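Local coordinates for peptide chain release factor subunit 1 (Aeropyrum pernix, PDB 3AGK), which probably directs the ending of translation at the stop codons UAA, UAG and UGA, acting as a release factor of the eukaryotic eRF1 family, at residues K317-H322 with G360-I365. Residues are numbered along the deposited sequence; the frame is centred on the assembly and turned at random.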
ATOM      1  N   LYS A 317      -5.669  -1.996  28.228  1.00 48.36           N
ATOM      2  CA  LYS A 317      -5.045  -3.126  27.528  1.00 59.44           C
ATOM      3  C   LYS A 317      -4.792  -2.848  26.047  1.00 51.48           C
ATOM      4  O   LYS A 317      -3.744  -3.208  25.512  1.00 49.41           O
ATOM      5  CB  LYS A 317      -5.792  -4.452  27.730  1.00 63.70           C
ATOM      6  CG  LYS A 317      -7.072  -4.603  26.972  1.00 73.52           C
ATOM      7  CD  LYS A 317      -7.512  -6.060  27.002  1.00 72.85           C
ATOM      8  CE  LYS A 317      -8.696  -6.291  26.081  1.00 73.80           C
ATOM      9  NZ  LYS A 317      -8.834  -7.723  25.679  1.00 72.86           N
ATOM     10  N   THR A 318      -5.736  -2.189  25.381  1.00 51.92           N
ATOM     11  CA  THR A 318      -5.500  -1.803  23.990  1.00 43.13           C
ATOM     12  C   THR A 318      -5.973  -0.390  23.695  1.00 43.19           C
ATOM     13  O   THR A 318      -7.103  -0.004  24.025  1.00 40.89           O
ATOM     14  CB  THR A 318      -6.127  -2.797  22.957  1.00 75.00           C
ATOM     15  OG1 THR A 318      -7.541  -2.606  22.899  1.00 85.76           O
ATOM     16  CG2 THR A 318      -5.836  -4.239  23.322  1.00 70.39           C
ATOM     17  N   LEU A 319      -5.086   0.374  23.068  1.00 50.15           N
ATOM     18  CA  LEU A 319      -5.389   1.722  22.601  1.00 48.40           C
ATOM     19  C   LEU A 319      -5.726   1.689  21.112  1.00 45.37           C
ATOM     20  O   LEU A 319      -4.912   1.253  20.301  1.00 49.76           O
ATOM     21  CB  LEU A 319      -4.172   2.621  22.817  1.00 47.18           C
ATOM     22  CG  LEU A 319      -4.314   4.125  22.614  1.00 49.25           C
ATOM     23  CD1 LEU A 319      -5.466   4.653  23.440  1.00 49.85           C
ATOM     24  CD2 LEU A 319      -3.028   4.846  22.987  1.00 58.11           C
ATOM     25  N   LEU A 320      -6.923   2.141  20.757  1.00 48.39           N
ATOM     26  CA  LEU A 320      -7.338   2.206  19.356  1.00 51.46           C
ATOM     27  C   LEU A 320      -7.175   3.631  18.876  1.00 51.15           C
ATOM     28  O   LEU A 320      -7.786   4.547  19.440  1.00 40.82           O
ATOM     29  CB  LEU A 320      -8.796   1.796  19.202  1.00 52.41           C
ATOM     30  CG  LEU A 320      -9.156   0.342  19.470  1.00 57.09           C
ATOM     31  CD1 LEU A 320     -10.445   0.252  20.247  1.00 61.31           C
ATOM     32  CD2 LEU A 320      -9.286  -0.371  18.155  1.00 57.94           C
ATOM     33  N   ILE A 321      -6.350   3.820  17.847  1.00 49.06           N
ATOM     34  CA  ILE A 321      -6.064   5.164  17.348  1.00 48.57           C
ATOM     35  C   ILE A 321      -6.286   5.269  15.854  1.00 50.20           C
ATOM     36  O   ILE A 321      -5.615   4.589  15.073  1.00 51.03           O
ATOM     37  CB  ILE A 321      -4.612   5.583  17.633  1.00 53.24           C
ATOM     38  CG1 ILE A 321      -4.193   5.154  19.040  1.00 53.69           C
ATOM     39  CG2 ILE A 321      -4.438   7.097  17.431  1.00 58.68           C
ATOM     40  CD1 ILE A 321      -2.722   5.367  19.313  1.00 58.18           C
ATOM     41  N   HIS A 322      -7.222   6.126  15.459  1.00 48.28           N
ATOM     42  CA  HIS A 322      -7.475   6.392  14.042  1.00 53.58           C
ATOM     43  C   HIS A 322      -6.246   7.038  13.383  1.00 56.80           C
ATOM     44  O   HIS A 322      -5.677   7.995  13.902  1.00 55.12           O
ATOM     45  CB  HIS A 322      -8.717   7.286  13.876  1.00 41.82           C
ATOM     46  CG  HIS A 322      -9.276   7.303  12.484  1.00 52.33           C
ATOM     47  ND1 HIS A 322      -8.723   8.053  11.466  1.00 55.44           N
ATOM     48  CD2 HIS A 322     -10.356   6.681  11.950  1.00 46.70           C
ATOM     49  CE1 HIS A 322      -9.430   7.878  10.362  1.00 53.00           C
ATOM     50  NE2 HIS A 322     -10.427   7.050  10.632  1.00 48.22           N
ATOM     51  N   GLY A 360     -13.643  10.850  18.145  1.00 48.02           N
ATOM     52  CA  GLY A 360     -12.484  11.593  17.702  1.00 41.63           C
ATOM     53  C   GLY A 360     -11.339  10.678  17.327  1.00 45.22           C
ATOM     54  O   GLY A 360     -10.189  11.099  17.302  1.00 52.24           O
ATOM     55  N   GLY A 361     -11.654   9.425  17.015  1.00 40.72           N
ATOM     56  CA  GLY A 361     -10.633   8.475  16.609  1.00 43.49           C
ATOM     57  C   GLY A 361      -9.615   8.152  17.704  1.00 50.66           C
ATOM     58  O   GLY A 361      -8.441   7.906  17.412  1.00 47.87           O
ATOM     59  N   LEU A 362     -10.070   8.151  18.961  1.00 45.59           N
ATOM     60  CA  LEU A 362      -9.226   7.770  20.105  1.00 44.86           C
ATOM     61  C   LEU A 362     -10.054   7.090  21.191  1.00 46.79           C
ATOM     62  O   LEU A 362     -10.935   7.711  21.785  1.00 48.03           O
ATOM     63  CB  LEU A 362      -8.595   9.020  20.724  1.00 48.73           C
ATOM     64  CG  LEU A 362      -7.181   9.090  21.317  1.00 48.58           C
ATOM     65  CD1 LEU A 362      -7.207   9.939  22.606  1.00 48.03           C
ATOM     66  CD2 LEU A 362      -6.543   7.758  21.555  1.00 39.55           C
ATOM     67  N   ALA A 363      -9.749   5.835  21.491  1.00 43.82           N
ATOM     68  CA  ALA A 363     -10.428   5.149  22.581  1.00 48.21           C
ATOM     69  C   ALA A 363      -9.593   3.986  23.082  1.00 53.15           C
ATOM     70  O   ALA A 363      -8.699   3.517  22.377  1.00 53.29           O
ATOM     71  CB  ALA A 363     -11.817   4.674  22.156  1.00 43.43           C
ATOM     72  N   GLY A 364      -9.871   3.538  24.307  1.00 46.26           N
ATOM     73  CA  GLY A 364      -9.148   2.424  24.880  1.00 41.67           C
ATOM     74  C   GLY A 364     -10.077   1.333  25.363  1.00 44.08           C
ATOM     75  O   GLY A 364     -11.187   1.601  25.817  1.00 53.42           O
ATOM     76  N   ILE A 365      -9.636   0.093  25.237  1.00 43.55           N
ATOM     77  CA  ILE A 365     -10.277  -0.988  25.960  1.00 47.44           C
ATOM     78  C   ILE A 365      -9.479  -1.201  27.263  1.00 49.79           C
ATOM     79  O   ILE A 365      -8.259  -1.349  27.239  1.00 51.75           O
ATOM     80  CB  ILE A 365     -10.313  -2.276  25.143  1.00 46.14           C
ATOM     81  CG1 ILE A 365     -11.043  -2.046  23.812  1.00 49.08           C
ATOM     82  CG2 ILE A 365     -10.954  -3.422  25.970  1.00 42.05           C
ATOM     83  CD1 ILE A 365     -10.848  -3.187  22.801  1.00 44.29           C
TER
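Thr-318 to Ile-321 and Leu-362 to Ile-365 form a largely buried antiparallel strand pair in the middle of the four-stranded mixed sheet of the C-terminal domain. At the Ile-365 end of the ladder, Ile-365 O takes two N-H groups, both in its carbonyl plane: Thr-318 N at 3.2 Å, nearly straight and on a lone pair, and Lys-317 N at 2.8 Å, bent to 133°. Two residues facing one make this a classic beta bulge. Thr-318 O answers Ile-365 N, and Leu-320 and Ala-363 exchange both their backbone bonds. At the far end His-322 N reaches Gly-361 O at 2.9 Å from 34° off the carbonyl plane; Gly-361 has positive phi, and a beta carbon there would collide with His-322 CB.

The sheet is the core of an alpha/beta domain, eRF1 domain 3, with helices on both faces. On one, the side chains of Leu-319 and Leu-362 cross at an angle and touch through Leu-319 CD1 and Leu-362 CD2, 3.8 Å apart, and both continue onto Trp-331 and Val-307. On the other, Leu-320 and Ala-363 lie under Phe-289 and Phe-355. Ile-365 shares that face: its side chain lies beside that of Thr-318, pointing the same way, with Ile-365 CD1 3.4 Å from Thr-318 OG1, while Ile-365 CG2, anti to the backbone N, meets Lys-317 CE at 3.7 Å. An alanine in place of Ile-365 would probably open a gap beside Thr-318 OG1 and leave the lysine chain held mainly by its charged end. That chain, extended beyond CG, carries Lys-317 NZ to a salt bridge with Glu-288 of helix 277-294.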